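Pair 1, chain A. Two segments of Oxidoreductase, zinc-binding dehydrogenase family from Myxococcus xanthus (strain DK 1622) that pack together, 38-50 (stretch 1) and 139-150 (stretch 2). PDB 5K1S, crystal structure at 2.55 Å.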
# COMPACT_ATOMS: atom_id res chain seq x y z
N PRO A 38 38.59 -9.67 -22.15
CA PRO A 38 38.38 -8.88 -23.36
C PRO A 38 37.34 -7.79 -23.13
O PRO A 38 36.37 -7.99 -22.40
CB PRO A 38 37.89 -9.91 -24.39
CG PRO A 38 38.24 -11.24 -23.82
CD PRO A 38 38.18 -11.07 -22.34
N MET A 39 37.56 -6.64 -23.75
CA MET A 39 36.60 -5.55 -23.62
C MET A 39 35.29 -5.92 -24.32
O MET A 39 35.29 -6.61 -25.34
CB MET A 39 37.15 -4.27 -24.23
CG MET A 39 38.20 -3.57 -23.39
SD MET A 39 38.44 -1.87 -23.94
CE MET A 39 40.09 -1.57 -23.32
N PRO A 40 34.16 -5.47 -23.79
CA PRO A 40 32.90 -5.65 -24.49
C PRO A 40 32.75 -4.65 -25.63
O PRO A 40 33.37 -3.59 -25.65
CB PRO A 40 31.85 -5.42 -23.40
CG PRO A 40 32.50 -4.44 -22.49
CD PRO A 40 33.97 -4.79 -22.49
N ARG A 41 31.89 -5.02 -26.58
CA ARG A 41 31.64 -4.20 -27.75
C ARG A 41 30.21 -3.69 -27.74
O ARG A 41 29.28 -4.49 -27.62
CB ARG A 41 31.89 -5.01 -29.03
CG ARG A 41 33.33 -5.48 -29.21
CD ARG A 41 34.29 -4.30 -29.24
NE ARG A 41 33.87 -3.29 -30.20
CZ ARG A 41 34.32 -2.04 -30.21
NH1 ARG A 41 35.21 -1.63 -29.30
NH2 ARG A 41 33.88 -1.18 -31.12
N PRO A 42 29.99 -2.38 -27.85
CA PRO A 42 28.61 -1.87 -27.86
C PRO A 42 27.94 -2.11 -29.20
O PRO A 42 28.52 -1.87 -30.27
CB PRO A 42 28.79 -0.37 -27.59
CG PRO A 42 30.12 -0.06 -28.18
CD PRO A 42 30.97 -1.29 -27.97
N GLY A 43 26.70 -2.58 -29.14
CA GLY A 43 25.88 -2.79 -30.32
C GLY A 43 24.84 -1.71 -30.49
O GLY A 43 24.91 -0.62 -29.89
N ARG A 44 23.84 -2.01 -31.31
CA ARG A 44 22.78 -1.05 -31.57
C ARG A 44 22.07 -0.68 -30.27
O ARG A 44 21.71 -1.55 -29.47
CB ARG A 44 21.79 -1.62 -32.58
CG ARG A 44 20.51 -0.81 -32.71
CD ARG A 44 19.90 -0.93 -34.10
NE ARG A 44 20.73 -0.29 -35.12
CZ ARG A 44 20.32 0.01 -36.34
NH1 ARG A 44 19.07 -0.25 -36.71
NH2 ARG A 44 21.15 0.60 -37.19
N GLY A 45 21.87 0.62 -30.07
CA GLY A 45 21.22 1.11 -28.87
C GLY A 45 22.04 1.00 -27.61
O GLY A 45 21.51 1.28 -26.52
N GLU A 46 23.30 0.59 -27.70
CA GLU A 46 24.15 0.40 -26.54
C GLU A 46 25.28 1.43 -26.54
O GLU A 46 25.52 2.15 -27.51
CB GLU A 46 24.72 -1.02 -26.52
CG GLU A 46 23.67 -2.10 -26.38
CD GLU A 46 24.26 -3.50 -26.32
OE1 GLU A 46 25.39 -3.69 -26.83
OE2 GLU A 46 23.61 -4.40 -25.75
N VAL A 47 26.00 1.46 -25.42
CA VAL A 47 27.05 2.44 -25.17
C VAL A 47 28.17 1.75 -24.41
O VAL A 47 27.92 0.94 -23.52
CB VAL A 47 26.50 3.65 -24.38
CG1 VAL A 47 27.59 4.34 -23.58
CG2 VAL A 47 25.84 4.64 -25.33
N LEU A 48 29.41 2.07 -24.77
CA LEU A 48 30.59 1.56 -24.07
C LEU A 48 31.04 2.60 -23.05
O LEU A 48 31.32 3.74 -23.41
CB LEU A 48 31.72 1.24 -25.04
CG LEU A 48 33.02 0.73 -24.42
CD1 LEU A 48 32.79 -0.56 -23.64
CD2 LEU A 48 34.09 0.52 -25.48
N LEU A 49 31.11 2.19 -21.79
CA LEU A 49 31.45 3.09 -20.70
C LEU A 49 32.86 2.81 -20.19
O LEU A 49 33.31 1.66 -20.17
CB LEU A 49 30.46 2.95 -19.53
CG LEU A 49 29.09 3.60 -19.70
CD1 LEU A 49 28.20 3.22 -18.53
CD2 LEU A 49 29.22 5.12 -19.80
N ARG A 50 33.54 3.87 -19.78
CA ARG A 50 34.84 3.78 -19.12
C ARG A 50 34.57 4.01 -17.64
O ARG A 50 34.41 5.15 -17.19
CB ARG A 50 35.81 4.80 -19.69
CG ARG A 50 37.28 4.49 -19.43
CD ARG A 50 37.74 4.96 -18.07
NE ARG A 50 39.13 5.40 -18.10
CZ ARG A 50 39.53 6.63 -18.39
NH1 ARG A 50 38.64 7.58 -18.68
NH2 ARG A 50 40.82 6.93 -18.40
N ALA A 139 34.75 -3.36 -13.11
CA ALA A 139 35.65 -3.48 -14.24
C ALA A 139 35.98 -2.09 -14.77
O ALA A 139 35.36 -1.10 -14.39
CB ALA A 139 35.03 -4.35 -15.34
N GLN A 140 36.98 -2.04 -15.65
CA GLN A 140 37.38 -0.77 -16.26
C GLN A 140 36.38 -0.29 -17.30
O GLN A 140 36.32 0.91 -17.57
CB GLN A 140 38.76 -0.91 -16.91
CG GLN A 140 39.88 -1.22 -15.94
CD GLN A 140 41.23 -1.36 -16.63
OE1 GLN A 140 41.39 -2.19 -17.52
NE2 GLN A 140 42.19 -0.55 -16.21
N PHE A 141 35.59 -1.20 -17.87
CA PHE A 141 34.65 -0.86 -18.93
C PHE A 141 33.40 -1.71 -18.79
O PHE A 141 33.40 -2.73 -18.10
CB PHE A 141 35.26 -1.09 -20.33
CG PHE A 141 36.53 -0.33 -20.58
CD1 PHE A 141 37.75 -0.87 -20.21
CD2 PHE A 141 36.51 0.91 -21.20
CE1 PHE A 141 38.92 -0.18 -20.44
CE2 PHE A 141 37.68 1.60 -21.43
CZ PHE A 141 38.89 1.06 -21.05
N MET A 142 32.33 -1.27 -19.45
CA MET A 142 31.09 -2.02 -19.47
C MET A 142 30.19 -1.44 -20.55
O MET A 142 30.21 -0.23 -20.80
CB MET A 142 30.38 -1.97 -18.11
CG MET A 142 29.85 -0.60 -17.72
SD MET A 142 29.14 -0.55 -16.06
CE MET A 142 27.73 -1.64 -16.26
N VAL A 143 29.41 -2.31 -21.18
CA VAL A 143 28.40 -1.89 -22.14
C VAL A 143 27.10 -1.65 -21.40
O VAL A 143 26.79 -2.32 -20.41
CB VAL A 143 28.24 -2.94 -23.26
CG1 VAL A 143 26.97 -2.69 -24.07
CG2 VAL A 143 29.45 -2.90 -24.18
N ALA A 144 26.33 -0.68 -21.87
CA ALA A 144 25.09 -0.31 -21.22
C ALA A 144 24.06 0.15 -22.25
O ALA A 144 24.34 1.08 -23.02
CB ALA A 144 25.33 0.80 -20.20
N PRO A 145 22.88 -0.47 -22.32
CA PRO A 145 21.82 0.11 -23.15
C PRO A 145 21.50 1.52 -22.68
O PRO A 145 21.47 1.80 -21.48
CB PRO A 145 20.63 -0.85 -22.92
CG PRO A 145 21.24 -2.11 -22.42
CD PRO A 145 22.46 -1.71 -21.65
N VAL A 146 21.28 2.42 -23.64
CA VAL A 146 21.03 3.81 -23.28
C VAL A 146 19.84 3.91 -22.34
O VAL A 146 19.76 4.85 -21.53
CB VAL A 146 20.83 4.67 -24.55
CG1 VAL A 146 22.12 4.69 -25.38
CG2 VAL A 146 19.66 4.16 -25.38
N GLY A 147 18.92 2.96 -22.41
CA GLY A 147 17.75 2.98 -21.55
C GLY A 147 18.04 2.80 -20.07
O GLY A 147 17.16 3.06 -19.25
N GLY A 148 19.24 2.35 -19.72
CA GLY A 148 19.59 2.13 -18.33
C GLY A 148 20.66 3.06 -17.80
O GLY A 148 21.36 2.72 -16.84
N LEU A 149 20.80 4.24 -18.40
CA LEU A 149 21.83 5.20 -18.03
C LEU A 149 21.20 6.48 -17.50
O LEU A 149 20.17 6.94 -18.00
CB LEU A 149 22.73 5.53 -19.22
CG LEU A 149 23.65 4.42 -19.74
CD1 LEU A 149 24.48 4.94 -20.91
CD2 LEU A 149 24.56 3.88 -18.64
N GLY A 150 21.84 7.05 -16.47
CA GLY A 150 21.49 8.37 -15.98
C GLY A 150 22.64 9.34 -16.22
O GLY A 150 23.78 8.91 -16.35

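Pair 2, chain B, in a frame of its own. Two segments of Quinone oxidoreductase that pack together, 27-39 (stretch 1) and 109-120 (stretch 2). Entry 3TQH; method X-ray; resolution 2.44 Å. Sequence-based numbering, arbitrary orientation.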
# COMPACT_ATOMS: atom_id res chain seq x y z
N PRO B 27 -19.51 -15.09 10.92
CA PRO B 27 -20.58 -14.11 11.05
C PRO B 27 -20.25 -12.77 10.41
O PRO B 27 -19.06 -12.43 10.22
CB PRO B 27 -20.72 -13.92 12.57
CG PRO B 27 -19.80 -14.92 13.20
CD PRO B 27 -18.80 -15.30 12.19
N THR B 28 -21.28 -12.00 10.09
CA THR B 28 -21.09 -10.64 9.59
C THR B 28 -20.56 -9.80 10.74
O THR B 28 -20.92 -10.03 11.89
CB THR B 28 -22.40 -10.02 9.03
OG1 THR B 28 -23.49 -10.30 9.92
CG2 THR B 28 -22.73 -10.60 7.66
N PRO B 29 -19.68 -8.83 10.44
CA PRO B 29 -19.17 -7.94 11.48
C PRO B 29 -20.28 -7.20 12.22
O PRO B 29 -21.30 -6.84 11.62
CB PRO B 29 -18.33 -6.94 10.70
CG PRO B 29 -17.94 -7.63 9.47
CD PRO B 29 -19.04 -8.58 9.14
N GLU B 30 -20.08 -6.99 13.52
CA GLU B 30 -20.92 -6.08 14.28
C GLU B 30 -20.52 -4.66 13.92
O GLU B 30 -19.37 -4.39 13.59
CB GLU B 30 -20.74 -6.31 15.78
CG GLU B 30 -21.21 -7.68 16.26
CD GLU B 30 -20.76 -8.00 17.68
OE1 GLU B 30 -19.57 -7.82 18.00
OE2 GLU B 30 -21.61 -8.45 18.47
N TYR B 31 -21.47 -3.74 13.96
CA TYR B 31 -21.17 -2.33 13.74
C TYR B 31 -21.85 -1.50 14.81
O TYR B 31 -23.00 -1.77 15.19
CB TYR B 31 -21.59 -1.88 12.32
CG TYR B 31 -23.05 -2.14 11.99
CD1 TYR B 31 -23.44 -3.33 11.39
CD2 TYR B 31 -24.03 -1.19 12.28
CE1 TYR B 31 -24.77 -3.58 11.09
CE2 TYR B 31 -25.36 -1.43 11.98
CZ TYR B 31 -25.72 -2.62 11.39
OH TYR B 31 -27.04 -2.86 11.10
N ARG B 32 -21.12 -0.51 15.31
CA ARG B 32 -21.64 0.44 16.30
C ARG B 32 -22.57 1.44 15.62
O ARG B 32 -22.71 1.46 14.40
CB ARG B 32 -20.48 1.20 16.96
CG ARG B 32 -19.67 0.41 17.98
CD ARG B 32 -18.67 1.35 18.66
NE ARG B 32 -17.65 1.81 17.71
CZ ARG B 32 -16.95 2.94 17.82
NH1 ARG B 32 -17.13 3.78 18.84
NH2 ARG B 32 -16.05 3.24 16.88
N LYS B 33 -23.18 2.29 16.44
CA LYS B 33 -24.10 3.32 15.97
C LYS B 33 -23.42 4.40 15.10
O LYS B 33 -24.11 5.11 14.36
CB LYS B 33 -24.83 3.96 17.16
CG LYS B 33 -25.69 2.99 17.97
CD LYS B 33 -26.25 3.65 19.23
CE LYS B 33 -27.17 2.71 20.00
NZ LYS B 33 -27.63 3.28 21.31
N ASN B 34 -22.10 4.54 15.21
CA ASN B 34 -21.35 5.46 14.34
C ASN B 34 -20.54 4.76 13.23
O ASN B 34 -19.69 5.39 12.60
CB ASN B 34 -20.45 6.40 15.17
CG ASN B 34 -19.36 5.67 15.94
OD1 ASN B 34 -19.13 4.47 15.77
ND2 ASN B 34 -18.67 6.40 16.81
N GLN B 35 -20.83 3.49 12.99
CA GLN B 35 -20.17 2.72 11.93
C GLN B 35 -21.20 2.22 10.91
O GLN B 35 -22.39 2.48 11.04
CB GLN B 35 -19.39 1.55 12.54
CG GLN B 35 -18.29 1.98 13.49
CD GLN B 35 -17.49 0.81 14.02
OE1 GLN B 35 -16.33 0.64 13.68
NE2 GLN B 35 -18.12 -0.02 14.83
N MSE B 36 -20.72 1.51 9.89
CA MSE B 36 -21.59 0.97 8.83
C MSE B 36 -21.17 -0.43 8.41
O MSE B 36 -20.05 -0.85 8.70
CB MSE B 36 -21.59 1.91 7.62
CG MSE B 36 -20.23 2.06 6.96
SE MSE B 36 -20.02 3.71 5.91
CE MSE B 36 -20.55 5.00 7.27
N LEU B 37 -22.07 -1.15 7.74
CA LEU B 37 -21.76 -2.45 7.16
C LEU B 37 -21.70 -2.31 5.64
O LEU B 37 -22.62 -1.76 5.03
CB LEU B 37 -22.80 -3.49 7.56
CG LEU B 37 -22.49 -4.95 7.24
CD1 LEU B 37 -21.33 -5.47 8.08
CD2 LEU B 37 -23.72 -5.81 7.45
N ILE B 38 -20.61 -2.80 5.05
CA ILE B 38 -20.35 -2.66 3.62
C ILE B 38 -20.35 -4.03 2.93
O ILE B 38 -19.66 -4.94 3.38
CB ILE B 38 -18.95 -2.04 3.36
CG1 ILE B 38 -18.75 -0.74 4.15
CG2 ILE B 38 -18.76 -1.78 1.87
CD1 ILE B 38 -19.70 0.37 3.76
N LYS B 39 -21.11 -4.17 1.84
CA LYS B 39 -20.98 -5.33 0.96
C LYS B 39 -19.74 -5.11 0.09
O LYS B 39 -19.70 -4.18 -0.72
CB LYS B 39 -22.22 -5.49 0.09
CG LYS B 39 -22.17 -6.66 -0.89
CD LYS B 39 -23.22 -6.54 -2.00
CE LYS B 39 -24.60 -6.97 -1.56
NZ LYS B 39 -25.50 -7.24 -2.72
N ALA B 109 -12.97 -10.64 2.53
CA ALA B 109 -14.28 -11.05 3.03
C ALA B 109 -15.42 -10.36 2.27
O ALA B 109 -15.21 -9.37 1.59
CB ALA B 109 -14.39 -10.74 4.51
N GLU B 110 -16.62 -10.91 2.40
CA GLU B 110 -17.78 -10.41 1.68
C GLU B 110 -18.39 -9.16 2.31
O GLU B 110 -19.08 -8.40 1.64
CB GLU B 110 -18.83 -11.52 1.58
CG GLU B 110 -18.40 -12.71 0.72
CD GLU B 110 -19.48 -13.78 0.62
OE1 GLU B 110 -20.18 -14.04 1.62
OE2 GLU B 110 -19.60 -14.38 -0.47
N TYR B 111 -18.16 -8.97 3.61
CA TYR B 111 -18.66 -7.80 4.34
C TYR B 111 -17.59 -7.26 5.28
O TYR B 111 -16.86 -8.03 5.91
CB TYR B 111 -19.92 -8.14 5.15
CG TYR B 111 -21.08 -8.57 4.30
CD1 TYR B 111 -22.03 -7.65 3.84
CD2 TYR B 111 -21.24 -9.91 3.94
CE1 TYR B 111 -23.10 -8.05 3.05
CE2 TYR B 111 -22.30 -10.32 3.15
CZ TYR B 111 -23.23 -9.39 2.71
OH TYR B 111 -24.29 -9.79 1.93
N VAL B 112 -17.51 -5.93 5.38
CA VAL B 112 -16.65 -5.28 6.35
C VAL B 112 -17.40 -4.21 7.13
O VAL B 112 -18.40 -3.67 6.66
CB VAL B 112 -15.40 -4.66 5.71
CG1 VAL B 112 -14.57 -5.72 5.02
CG2 VAL B 112 -15.78 -3.54 4.73
N CYS B 113 -16.91 -3.93 8.33
CA CYS B 113 -17.39 -2.83 9.14
C CYS B 113 -16.41 -1.68 8.96
O CYS B 113 -15.20 -1.89 8.96
CB CYS B 113 -17.47 -3.25 10.61
SG CYS B 113 -17.75 -1.91 11.78
N ALA B 114 -16.93 -0.47 8.79
CA ALA B 114 -16.08 0.71 8.61
C ALA B 114 -16.68 1.98 9.20
O ALA B 114 -17.90 2.11 9.33
CB ALA B 114 -15.79 0.91 7.13
N SER B 115 -15.79 2.90 9.57
CA SER B 115 -16.17 4.21 10.06
C SER B 115 -16.28 5.15 8.86
O SER B 115 -15.55 4.98 7.89
CB SER B 115 -15.12 4.73 11.04
OG SER B 115 -15.38 6.06 11.44
N PRO B 116 -17.18 6.13 8.92
CA PRO B 116 -17.23 7.12 7.83
C PRO B 116 -15.95 7.95 7.69
O PRO B 116 -15.75 8.60 6.67
CB PRO B 116 -18.41 8.02 8.21
CG PRO B 116 -18.65 7.77 9.67
CD PRO B 116 -18.26 6.35 9.90
N ASP B 117 -15.11 7.94 8.73
CA ASP B 117 -13.85 8.68 8.73
C ASP B 117 -12.77 7.99 7.91
O ASP B 117 -11.79 8.63 7.52
CB ASP B 117 -13.35 8.89 10.17
CG ASP B 117 -14.34 9.69 11.02
OD1 ASP B 117 -14.63 10.86 10.68
OD2 ASP B 117 -14.83 9.14 12.03
N THR B 118 -12.93 6.69 7.65
CA THR B 118 -11.93 5.93 6.88
C THR B 118 -12.45 5.45 5.51
O THR B 118 -11.94 4.47 4.96
CB THR B 118 -11.35 4.75 7.69
OG1 THR B 118 -12.35 3.73 7.84
CG2 THR B 118 -10.88 5.23 9.07
N ILE B 119 -13.44 6.14 4.96
CA ILE B 119 -13.92 5.88 3.60
C ILE B 119 -14.18 7.18 2.85
O ILE B 119 -14.26 8.25 3.46
CB ILE B 119 -15.23 5.04 3.58
CG1 ILE B 119 -16.39 5.79 4.24
CG2 ILE B 119 -15.01 3.71 4.27
CD1 ILE B 119 -17.75 5.38 3.71
N ILE B 120 -14.30 7.08 1.53
CA ILE B 120 -14.86 8.16 0.71
C ILE B 120 -15.85 7.57 -0.31
O ILE B 120 -15.90 6.35 -0.49
CB ILE B 120 -13.77 9.01 -0.01
CG1 ILE B 120 -12.97 8.17 -1.00
CG2 ILE B 120 -12.83 9.65 1.01
CD1 ILE B 120 -12.18 9.00 -1.99

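Both pairs set a proline-led loop and the strand that follows it against a second strand running the other way. The N-to-C directions differ by 152° in pair 1 and 148° in pair 2, and 14 central residues superpose with an RMSD of 0.6 Å. The backbone sets the register. In pair 1, A:Val47 faces A:Ala144 and A:Leu49 faces A:Met142 as hydrogen-bonded pairs; A:Leu49 N donates to A:Met142 O at 2.8 Å. In pair 2 the matching pairs are B:Met36 with B:Ala114 and B:Ile38 with B:Val112, and B:Ile38 N reaches B:Val112 O at 2.9 Å.

On the face carrying A:Val47 and A:Leu49, volume is redistributed between the strands. Opposite an alanine in both pairs (A:Ala144, B:Ala114), pair 1 places the compact A:Val47, whose CG2 lies 3.7 Å from A:Val146 CG1 and whose CG1 lies 4.1 Å from A:Leu149 CD1. Pair 2 uses the longer selenomethionine B:Met36: its CE sits 3.7 Å from B:Pro116 CD and its SE 3.6 Å from B:Ile119 CD1. At the next pair, A:Leu49 CB meets A:Met142 CG at 4.0 Å, whereas the beta-branched B:Ile38 and B:Val112 approach at 3.8 Å, CB to CG2. A:Leu49 CD1 also reaches A:Leu149 CD2 at 3.7 Å; B:Ile38 makes no such contact, its CD1 staying 5.4 Å from B:Ile119 CD1.

The other face keeps its leucine almost exactly: A:Leu48 and B:Leu37 have side-chain centres 0.1 Å apart, and each CD1 lies 4.2 Å from the CB of the aromatic residue, A:Phe141 or B:Tyr111. A:Pro40 and B:Pro29 also coincide. A:Pro40 CB touches A:Val143 CG2 at 3.6 Å; B:Pro29 CB touches B:Cys113 CB at 3.8 Å. The aromatic position is covered differently. A:Met39 lays its SD over the ring face of A:Phe141, 3.9 Å from the centroid, while the shorter B:Thr28 brings CG2 to 4.1 Å from B:Tyr111 CD2.

The turns before the first strand show two ways to enter one register. Pair 1 makes a type II turn, with A:Gly45 at positive phi, which favours glycine; its O accepts a hydrogen bond from A:Val146 N at 3.1 Å. Pair 2 makes a type I turn with B:Asn34 there, and a proline, lacking an amide hydrogen, takes the valine's place: B:Asn34 O lies 3.2 Å from B:Pro116 CD. The rule is to hold the strand register, proline and leucine, and let neighbouring side chains trade length and branching.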